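Long-range contacts in thermostable monoacylglycerol lipase (Bacillus, PDB 4LHE), which hydrolyses monoacylglycerols into glycerol and a free fatty acid and has the alpha/beta hydrolase fold: residues G22-H27 / C51-K56; G115-N120 / P187-V192; G28-P33 / E156-K161. One frame throughout, in Å; residues are numbered along the deposited sequence.

Contact 1. Residues G22-H27 / C51-K56; sequences GVLLVH and CLPRLK
His27 and Leu55 meet in two ways. The backbone N of Leu55 donates a nearly straight hydrogen bond (174°) to NE2 of His27 at 2.9 Å. The donor sits 24° out of the ring plane. The Leu55 side chain passes over one ring face in a CH-pi contact, its CG 3.9 Å from the centroid of the His27 ring. At the ring edge, CD2 of His27 lies 3.4 Å from the carbonyl O of Pro53, and the CA of Arg54 is also near the plane. The imidazole reaches this place because CG of His27 stands between the backbone N and carbonyl carbon (chi1 68°). An alanine in place of this histidine would probably leave the Leu55 N-H without its acceptor and open a gap beneath the Leu55 side chain. Between the two backbones, one water donates to the O of Leu25 and the O of Pro53 and accepts from the N of His27. It bridges the two segments where they separate. Earlier they run as parallel strands. Cys51 N bonds to Val23 O at 2.8 Å, and Leu25 N to Cys51 O at 2.9 Å. Pro53 has no N-H to extend this ladder. Instead Pro53 CD lies 3.5 Å from Leu25 O. Leu24 CD1 rests on Cys51 SG at 3.8 Å. The pair belongs to a beta-alpha-beta crossover: helix 37-45 covers Val23, Leu25 and Leu52. Helices 70-87 and 98-109 cover Leu24 and Leu55, and strand 90-96 pairs with the far edge of strand 21-26.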
loop_
_atom_site.group_PDB
_atom_site.type_symbol
_atom_site.label_atom_id
_atom_site.label_comp_id
_atom_site.label_asym_id
_atom_site.label_seq_id
_atom_site.Cartn_x
_atom_site.Cartn_y
_atom_site.Cartn_z
ATOM N N GLY A 22 -10.404 11.313 -8.184
ATOM C CA GLY A 22 -9.090 10.701 -8.328
ATOM C C GLY A 22 -8.834 9.542 -7.385
ATOM O O GLY A 22 -9.340 9.510 -6.267
ATOM N N VAL A 23 -8.067 8.564 -7.850
ATOM C CA VAL A 23 -7.627 7.492 -6.977
ATOM C C VAL A 23 -6.096 7.398 -6.974
ATOM O O VAL A 23 -5.469 7.218 -8.026
ATOM C CB VAL A 23 -8.223 6.119 -7.366
ATOM C CG1 VAL A 23 -7.867 5.104 -6.307
ATOM C CG2 VAL A 23 -9.736 6.197 -7.489
ATOM N N LEU A 24 -5.514 7.525 -5.783
ATOM C CA LEU A 24 -4.081 7.298 -5.575
ATOM C C LEU A 24 -3.915 5.843 -5.136
ATOM O O LEU A 24 -4.582 5.413 -4.180
ATOM C CB LEU A 24 -3.587 8.216 -4.450
ATOM C CG LEU A 24 -2.109 8.155 -4.090
ATOM C CD1 LEU A 24 -1.311 8.625 -5.248
ATOM C CD2 LEU A 24 -1.807 9.013 -2.852
ATOM N N LEU A 25 -3.049 5.085 -5.814
ATOM C CA LEU A 25 -2.798 3.688 -5.418
ATOM C C LEU A 25 -1.359 3.466 -4.940
ATOM O O LEU A 25 -0.405 3.809 -5.642
ATOM C CB LEU A 25 -3.102 2.736 -6.573
ATOM C CG LEU A 25 -4.534 2.731 -7.114
ATOM C CD1 LEU A 25 -4.683 3.750 -8.230
ATOM C CD2 LEU A 25 -4.903 1.343 -7.626
ATOM N N VAL A 26 -1.202 2.893 -3.752
ATOM C CA VAL A 26 0.120 2.800 -3.151
ATOM C C VAL A 26 0.563 1.352 -2.997
ATOM O O VAL A 26 -0.038 0.597 -2.223
ATOM C CB VAL A 26 0.174 3.520 -1.795
ATOM C CG1 VAL A 26 1.632 3.744 -1.381
ATOM C CG2 VAL A 26 -0.557 4.879 -1.872
ATOM N N HIS A 27 1.620 0.974 -3.723
ATOM C CA HIS A 27 2.146 -0.395 -3.649
ATOM C C HIS A 27 2.899 -0.612 -2.341
ATOM O O HIS A 27 3.066 0.334 -1.562
ATOM C CB HIS A 27 2.999 -0.765 -4.879
ATOM C CG HIS A 27 4.306 -0.021 -4.997
ATOM N ND1 HIS A 27 5.448 -0.413 -4.327
ATOM C CD2 HIS A 27 4.661 1.043 -5.752
ATOM C CE1 HIS A 27 6.444 0.395 -4.656
ATOM N NE2 HIS A 27 5.998 1.286 -5.519
ATOM N N CYS A 51 -3.609 7.700 -10.107
ATOM C CA CYS A 51 -2.166 7.916 -9.941
ATOM C C CYS A 51 -1.533 6.735 -9.199
ATOM O O CYS A 51 -1.895 6.433 -8.054
ATOM C CB CYS A 51 -1.900 9.236 -9.198
ATOM S SG CYS A 51 -0.165 9.543 -8.704
ATOM N N LEU A 52 -0.584 6.073 -9.850
ATOM C CA LEU A 52 0.051 4.894 -9.270
ATOM C C LEU A 52 1.553 5.091 -9.354
ATOM O O LEU A 52 2.199 4.651 -10.320
ATOM C CB LEU A 52 -0.399 3.602 -9.994
ATOM C CG LEU A 52 0.383 2.298 -9.737
ATOM C CD1 LEU A 52 0.676 2.088 -8.256
ATOM C CD2 LEU A 52 -0.367 1.093 -10.285
ATOM N N PRO A 53 2.112 5.791 -8.355
ATOM C CA PRO A 53 3.544 6.121 -8.320
ATOM C C PRO A 53 4.393 4.905 -7.995
ATOM O O PRO A 53 3.881 3.917 -7.443
ATOM C CB PRO A 53 3.647 7.155 -7.179
ATOM C CG PRO A 53 2.463 6.859 -6.280
ATOM C CD PRO A 53 1.364 6.404 -7.238
ATOM N N ARG A 54 5.670 4.981 -8.355
ATOM C CA ARG A 54 6.661 3.975 -7.995
ATOM C C ARG A 54 7.411 4.548 -6.800
ATOM O O ARG A 54 8.032 5.610 -6.918
ATOM C CB ARG A 54 7.628 3.761 -9.175
ATOM C CG ARG A 54 8.795 2.798 -8.906
ATOM C CD ARG A 54 9.687 2.627 -10.161
ATOM N NE ARG A 54 10.402 3.854 -10.526
ATOM C CZ ARG A 54 11.452 4.331 -9.859
ATOM N NH1 ARG A 54 11.890 3.701 -8.772
ATOM N NH2 ARG A 54 12.048 5.450 -10.255
ATOM N N LEU A 55 7.321 3.901 -5.640
ATOM C CA LEU A 55 7.972 4.449 -4.446
ATOM C C LEU A 55 9.487 4.485 -4.638
ATOM O O LEU A 55 10.067 3.526 -5.167
ATOM C CB LEU A 55 7.636 3.623 -3.198
ATOM C CG LEU A 55 6.169 3.576 -2.791
ATOM C CD1 LEU A 55 5.984 2.774 -1.530
ATOM C CD2 LEU A 55 5.618 4.976 -2.641
ATOM N N LYS A 56 10.129 5.576 -4.206
ATOM C CA LYS A 56 11.592 5.671 -4.288
ATOM C C LYS A 56 12.280 4.408 -3.756
ATOM O O LYS A 56 11.933 3.898 -2.684
ATOM C CB LYS A 56 12.131 6.903 -3.558
ATOM C CG LYS A 56 13.589 7.189 -3.923
ATOM C CD LYS A 56 14.109 8.472 -3.304
ATOM C CE LYS A 56 15.387 8.908 -4.011
ATOM N NZ LYS A 56 16.072 10.047 -3.330
HETATM O O HOH W 1 2.443 3.230 -5.379
#

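Contact 2. Residues G115-N120 / P187-V192; sequences GIVPIN and PALIFV
Ile116 and Ala188 pair in neighbouring parallel strands of the central alpha/beta hydrolase sheet, and Ile119 and Phe191 pair further along. The strand axes are only 7° apart. Four backbone hydrogen bonds join them. Pro187 O takes the N-H of Ile116, and Ile116 O takes that of Leu189, both at 3.0 Å. Pro118 O accepts from Phe191 N at 3.2 Å. Phe191 O accepts from Asn120 N, which lies 39° above the carbonyl plane. Pro118 breaks the series, because it has no N-H for Leu189 O. That buried oxygen has no hydrogen-bond partner in the model. Val117 CA makes a CA-H...O contact with Leu189 O at 3.3 Å, and Pro118 CD is equally near to that oxygen.

The apolar contacts include a tight one: Val117 CG1, anti to its backbone N (chi1 -172°), meets the edge of the Phe191 ring at CE2, 3.3 Å away. Ile119 runs alongside Phe191, and Leu189 alongside Val117. Helix 234-247 covers these four residues. Pro118 CG touches Ile190 CG1 at 4.1 Å, and helix 202-210 packs on Ile190.

The polar end of Asn120 reaches the probable catalytic site of Ser97, His226 and Asp196. Its ND2 donates to the O of His226, while its OD1 accepts from Ser193 N and lies 3.4 Å from Val192 CA.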
loop_
_atom_site.group_PDB
_atom_site.type_symbol
_atom_site.label_atom_id
_atom_site.label_comp_id
_atom_site.label_asym_id
_atom_site.label_seq_id
_atom_site.Cartn_x
_atom_site.Cartn_y
_atom_site.Cartn_z
ATOM N N GLY A 115 -11.850 9.522 1.306
ATOM C CA GLY A 115 -11.978 8.129 1.728
ATOM C C GLY A 115 -10.729 7.297 1.509
ATOM O O GLY A 115 -9.892 7.634 0.666
ATOM N N ILE A 116 -10.597 6.205 2.265
ATOM C CA ILE A 116 -9.439 5.327 2.121
ATOM C C ILE A 116 -9.797 3.859 2.011
ATOM O O ILE A 116 -10.772 3.394 2.614
ATOM C CB ILE A 116 -8.410 5.509 3.260
ATOM C CG1 ILE A 116 -9.061 5.313 4.639
ATOM C CG2 ILE A 116 -7.719 6.877 3.140
ATOM C CD1 ILE A 116 -8.080 5.498 5.779
ATOM N N VAL A 117 -9.001 3.132 1.230
ATOM C CA VAL A 117 -9.189 1.689 1.075
ATOM C C VAL A 117 -7.872 0.919 1.316
ATOM O O VAL A 117 -7.178 0.499 0.374
ATOM C CB VAL A 117 -9.819 1.328 -0.311
ATOM C CG1 VAL A 117 -10.177 -0.150 -0.354
ATOM C CG2 VAL A 117 -11.088 2.140 -0.540
ATOM N N PRO A 118 -7.498 0.759 2.594
ATOM C CA PRO A 118 -6.283 -0.010 2.895
ATOM C C PRO A 118 -6.526 -1.509 2.710
ATOM O O PRO A 118 -7.601 -1.992 3.055
ATOM C CB PRO A 118 -6.025 0.314 4.374
ATOM C CG PRO A 118 -7.381 0.713 4.928
ATOM C CD PRO A 118 -8.109 1.370 3.797
ATOM N N ILE A 119 -5.559 -2.227 2.151
ATOM C CA ILE A 119 -5.724 -3.663 1.912
ATOM C C ILE A 119 -4.577 -4.379 2.600
ATOM O O ILE A 119 -3.421 -4.145 2.249
ATOM C CB ILE A 119 -5.623 -3.979 0.405
ATOM C CG1 ILE A 119 -6.614 -3.127 -0.399
ATOM C CG2 ILE A 119 -5.797 -5.466 0.142
ATOM C CD1 ILE A 119 -6.516 -3.333 -1.915
ATOM N N ASN A 120 -4.880 -5.253 3.559
ATOM C CA ASN A 120 -3.836 -5.909 4.354
ATOM C C ASN A 120 -2.773 -4.941 4.897
ATOM O O ASN A 120 -1.582 -5.273 4.954
ATOM C CB ASN A 120 -3.177 -7.045 3.564
ATOM C CG ASN A 120 -4.083 -8.253 3.414
ATOM O OD1 ASN A 120 -4.966 -8.494 4.243
ATOM N ND2 ASN A 120 -3.872 -9.020 2.351
ATOM N N PRO A 187 -14.325 8.298 5.455
ATOM C CA PRO A 187 -14.841 6.931 5.304
ATOM C C PRO A 187 -13.735 5.895 5.061
ATOM O O PRO A 187 -12.783 6.145 4.319
ATOM C CB PRO A 187 -15.742 7.041 4.065
ATOM C CG PRO A 187 -16.291 8.430 4.166
ATOM C CD PRO A 187 -15.120 9.273 4.676
ATOM N N ALA A 188 -13.862 4.733 5.683
ATOM C CA ALA A 188 -12.834 3.704 5.536
ATOM C C ALA A 188 -13.432 2.355 5.116
ATOM O O ALA A 188 -14.447 1.924 5.656
ATOM C CB ALA A 188 -12.012 3.578 6.827
ATOM N N LEU A 189 -12.816 1.722 4.120
ATOM C CA LEU A 189 -13.186 0.386 3.676
ATOM C C LEU A 189 -11.930 -0.467 3.835
ATOM O O LEU A 189 -10.921 -0.250 3.156
ATOM C CB LEU A 189 -13.631 0.400 2.206
ATOM C CG LEU A 189 -13.918 -0.956 1.545
ATOM C CD1 LEU A 189 -15.064 -1.637 2.253
ATOM C CD2 LEU A 189 -14.219 -0.838 0.043
ATOM N N ILE A 190 -11.995 -1.434 4.737
ATOM C CA ILE A 190 -10.801 -2.148 5.183
ATOM C C ILE A 190 -10.845 -3.596 4.723
ATOM O O ILE A 190 -11.635 -4.386 5.248
ATOM C CB ILE A 190 -10.685 -2.068 6.727
ATOM C CG1 ILE A 190 -10.590 -0.605 7.185
ATOM C CG2 ILE A 190 -9.479 -2.843 7.241
ATOM C CD1 ILE A 190 -10.643 -0.432 8.701
ATOM N N PHE A 191 -10.005 -3.938 3.734
ATOM C CA PHE A 191 -9.845 -5.317 3.280
ATOM C C PHE A 191 -8.826 -6.102 4.099
ATOM O O PHE A 191 -7.767 -5.585 4.458
ATOM C CB PHE A 191 -9.404 -5.355 1.810
ATOM C CG PHE A 191 -10.474 -4.905 0.847
ATOM C CD1 PHE A 191 -11.579 -5.709 0.583
ATOM C CD2 PHE A 191 -10.372 -3.677 0.198
ATOM C CE1 PHE A 191 -12.566 -5.289 -0.310
ATOM C CE2 PHE A 191 -11.348 -3.268 -0.695
ATOM C CZ PHE A 191 -12.443 -4.061 -0.949
ATOM N N VAL A 192 -9.134 -7.370 4.363
ATOM C CA VAL A 192 -8.202 -8.228 5.081
ATOM C C VAL A 192 -8.308 -9.661 4.574
ATOM O O VAL A 192 -9.404 -10.214 4.431
ATOM C CB VAL A 192 -8.411 -8.159 6.608
ATOM C CG1 VAL A 192 -9.848 -8.531 6.977
ATOM C CG2 VAL A 192 -7.407 -9.058 7.319
#

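Contact 3. Residues G28-P33 / E156-K161; sequences GFTGTP and ELAYEK. With SO4 (sulfate ion), chain D.
Oxygen O1 of a bound sulfate is gripped twice by Thr30, whose side chain also packs on Ala158. Thr30 N donates to O1 at 2.7 Å in a nearly straight bond (174°). Thr30 OG1, set between its backbone N and carbonyl carbon (chi1 63°), donates to the same O1 at 2.9 Å. Phe29 N holds sulfate O4 at 2.9 Å. Ser97 OG and His226 NE2 also bind the sulfate, which probably came from the crystallisation liquor.

The CB of Ala158 lies 3.3 Å from Thr30 O and 3.5 Å from Thr30 OG1. Loop 28-33 follows strand 21-26, and its Gly28 and Phe29 complete a His-Gly-Phe sequence begun by His27. The sulfate bond to Phe29 N is consistent with this loop lining an oxyanion site, as in related alpha/beta hydrolases. Segment 156-161 lies in the long insertion between strands 115-119 and 188-193, consistent with a cap over the active site in this closed form.

No hydrogen bond crosses between the segments. Glu156 OE1 stays 3.7 Å from Thr30 OG1, while Glu156 OE2 bonds to Ser147 OG. Tyr159 is anchored by its OH to Gly57 O and Thr60 N. Thr32 crosses Leu157 at about a right angle, with Thr32 CG2 3.8 Å from Leu157 O.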
loop_
_atom_site.group_PDB
_atom_site.type_symbol
_atom_site.label_atom_id
_atom_site.label_comp_id
_atom_site.label_asym_id
_atom_site.label_seq_id
_atom_site.Cartn_x
_atom_site.Cartn_y
_atom_site.Cartn_z
ATOM N N GLY A 28 3.334 -1.850 -2.090
ATOM C CA GLY A 28 3.909 -2.202 -0.801
ATOM C C GLY A 28 5.429 -2.148 -0.676
ATOM O O GLY A 28 6.124 -1.721 -1.592
ATOM N N PHE A 29 5.926 -2.617 0.468
ATOM C CA PHE A 29 7.340 -2.530 0.875
ATOM C C PHE A 29 8.301 -3.314 -0.011
ATOM O O PHE A 29 9.312 -2.787 -0.453
ATOM C CB PHE A 29 7.454 -2.996 2.330
ATOM C CG PHE A 29 8.866 -3.092 2.864
ATOM C CD1 PHE A 29 9.550 -1.953 3.288
ATOM C CD2 PHE A 29 9.482 -4.334 3.005
ATOM C CE1 PHE A 29 10.830 -2.047 3.822
ATOM C CE2 PHE A 29 10.767 -4.437 3.534
ATOM C CZ PHE A 29 11.442 -3.293 3.943
ATOM N N THR A 30 8.000 -4.576 -0.280
ATOM C CA THR A 30 8.867 -5.322 -1.185
ATOM C C THR A 30 8.645 -4.971 -2.680
ATOM O O THR A 30 9.570 -5.062 -3.503
ATOM C CB THR A 30 8.749 -6.838 -0.930
ATOM O OG1 THR A 30 7.408 -7.268 -1.199
ATOM C CG2 THR A 30 9.074 -7.148 0.528
ATOM N N GLY A 31 7.436 -4.514 -3.008
ATOM C CA GLY A 31 6.943 -4.535 -4.380
ATOM C C GLY A 31 7.130 -3.328 -5.284
ATOM O O GLY A 31 8.050 -2.520 -5.107
ATOM N N THR A 32 6.254 -3.231 -6.288
ATOM C CA THR A 32 6.359 -2.229 -7.347
ATOM C C THR A 32 4.947 -1.893 -7.769
ATOM O O THR A 32 4.014 -2.530 -7.299
ATOM C CB THR A 32 7.106 -2.777 -8.586
ATOM O OG1 THR A 32 6.263 -3.710 -9.286
ATOM C CG2 THR A 32 8.442 -3.443 -8.201
ATOM N N PRO A 33 4.770 -0.896 -8.654
ATOM C CA PRO A 33 3.426 -0.672 -9.204
ATOM C C PRO A 33 2.745 -1.903 -9.820
ATOM O O PRO A 33 1.523 -1.883 -10.006
ATOM C CB PRO A 33 3.697 0.379 -10.299
ATOM C CG PRO A 33 4.742 1.223 -9.687
ATOM C CD PRO A 33 5.657 0.248 -8.950
ATOM N N GLU A 156 4.687 -11.428 -8.190
ATOM C CA GLU A 156 5.181 -10.131 -7.751
ATOM C C GLU A 156 6.498 -9.880 -8.470
ATOM O O GLU A 156 7.137 -10.832 -8.924
ATOM C CB GLU A 156 5.464 -10.183 -6.246
ATOM C CG GLU A 156 4.455 -9.488 -5.359
ATOM C CD GLU A 156 4.869 -9.560 -3.894
ATOM O OE1 GLU A 156 4.540 -8.621 -3.130
ATOM O OE2 GLU A 156 5.527 -10.566 -3.507
ATOM N N LEU A 157 6.912 -8.615 -8.572
ATOM C CA LEU A 157 8.253 -8.291 -9.071
ATOM C C LEU A 157 9.120 -7.777 -7.927
ATOM O O LEU A 157 10.007 -6.945 -8.140
ATOM C CB LEU A 157 8.215 -7.219 -10.160
ATOM C CG LEU A 157 7.293 -7.330 -11.373
ATOM C CD1 LEU A 157 7.614 -6.211 -12.316
ATOM C CD2 LEU A 157 7.427 -8.664 -12.098
ATOM N N ALA A 158 8.857 -8.254 -6.713
ATOM C CA ALA A 158 9.600 -7.812 -5.525
ATOM C C ALA A 158 11.038 -8.342 -5.496
ATOM O O ALA A 158 11.336 -9.387 -6.085
ATOM C CB ALA A 158 8.852 -8.215 -4.262
ATOM N N TYR A 159 11.924 -7.621 -4.809
ATOM C CA TYR A 159 13.343 -7.991 -4.732
ATOM C C TYR A 159 13.532 -9.376 -4.089
ATOM O O TYR A 159 12.630 -9.879 -3.410
ATOM C CB TYR A 159 14.120 -6.954 -3.911
ATOM C CG TYR A 159 14.095 -5.529 -4.446
ATOM C CD1 TYR A 159 14.279 -5.260 -5.800
ATOM C CD2 TYR A 159 13.898 -4.458 -3.583
ATOM C CE1 TYR A 159 14.266 -3.957 -6.278
ATOM C CE2 TYR A 159 13.883 -3.161 -4.047
ATOM C CZ TYR A 159 14.066 -2.922 -5.393
ATOM O OH TYR A 159 14.054 -1.632 -5.847
ATOM N N GLU A 160 14.702 -9.982 -4.278
ATOM C CA GLU A 160 14.985 -11.277 -3.649
ATOM C C GLU A 160 15.680 -11.122 -2.296
ATOM O O GLU A 160 15.742 -12.068 -1.506
ATOM C CB GLU A 160 15.828 -12.149 -4.570
ATOM C CG GLU A 160 15.587 -13.637 -4.383
ATOM C CD GLU A 160 15.212 -14.315 -5.681
ATOM O OE1 GLU A 160 16.118 -14.874 -6.343
ATOM O OE2 GLU A 160 14.016 -14.277 -6.043
ATOM N N LYS A 161 16.204 -9.927 -2.036
ATOM C CA LYS A 161 16.792 -9.612 -0.736
ATOM C C LYS A 161 16.195 -8.316 -0.174
ATOM O O LYS A 161 15.890 -7.379 -0.928
ATOM C CB LYS A 161 18.325 -9.526 -0.841
ATOM C CG LYS A 161 19.046 -10.813 -0.419
ATOM C CD LYS A 161 20.570 -10.717 -0.576
ATOM C CE LYS A 161 21.304 -11.721 0.331
ATOM N NZ LYS A 161 22.797 -11.553 0.312
HETATM S S SO4 D . 4.437 -5.799 1.238
HETATM O O1 SO4 D . 5.799 -5.869 0.714
HETATM O O2 SO4 D . 3.472 -5.916 0.125
HETATM O O3 SO4 D . 4.222 -6.912 2.162
HETATM O O4 SO4 D . 4.307 -4.534 1.965
#

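In the fold
Contacts 1 and 2 lie in the same central sheet, with centres about 15 Å apart. Strand 90-96 runs between them and pairs with strand 21-26 of contact 1 and strand 115-119 of contact 2. Along the chain, contact 1 closes before contact 2 opens. Contact 3 begins directly after His27, and its second segment falls between the two strands of contact 2. It touches contact 1, where His27 packs against Thr32 and Pro33. Contacts 2 and 3 have centres about 21 Å apart and do not touch. Both approach the probable catalytic site: contact 2 through Asn120, contact 3 through the sulfate held with Ser97 and His226.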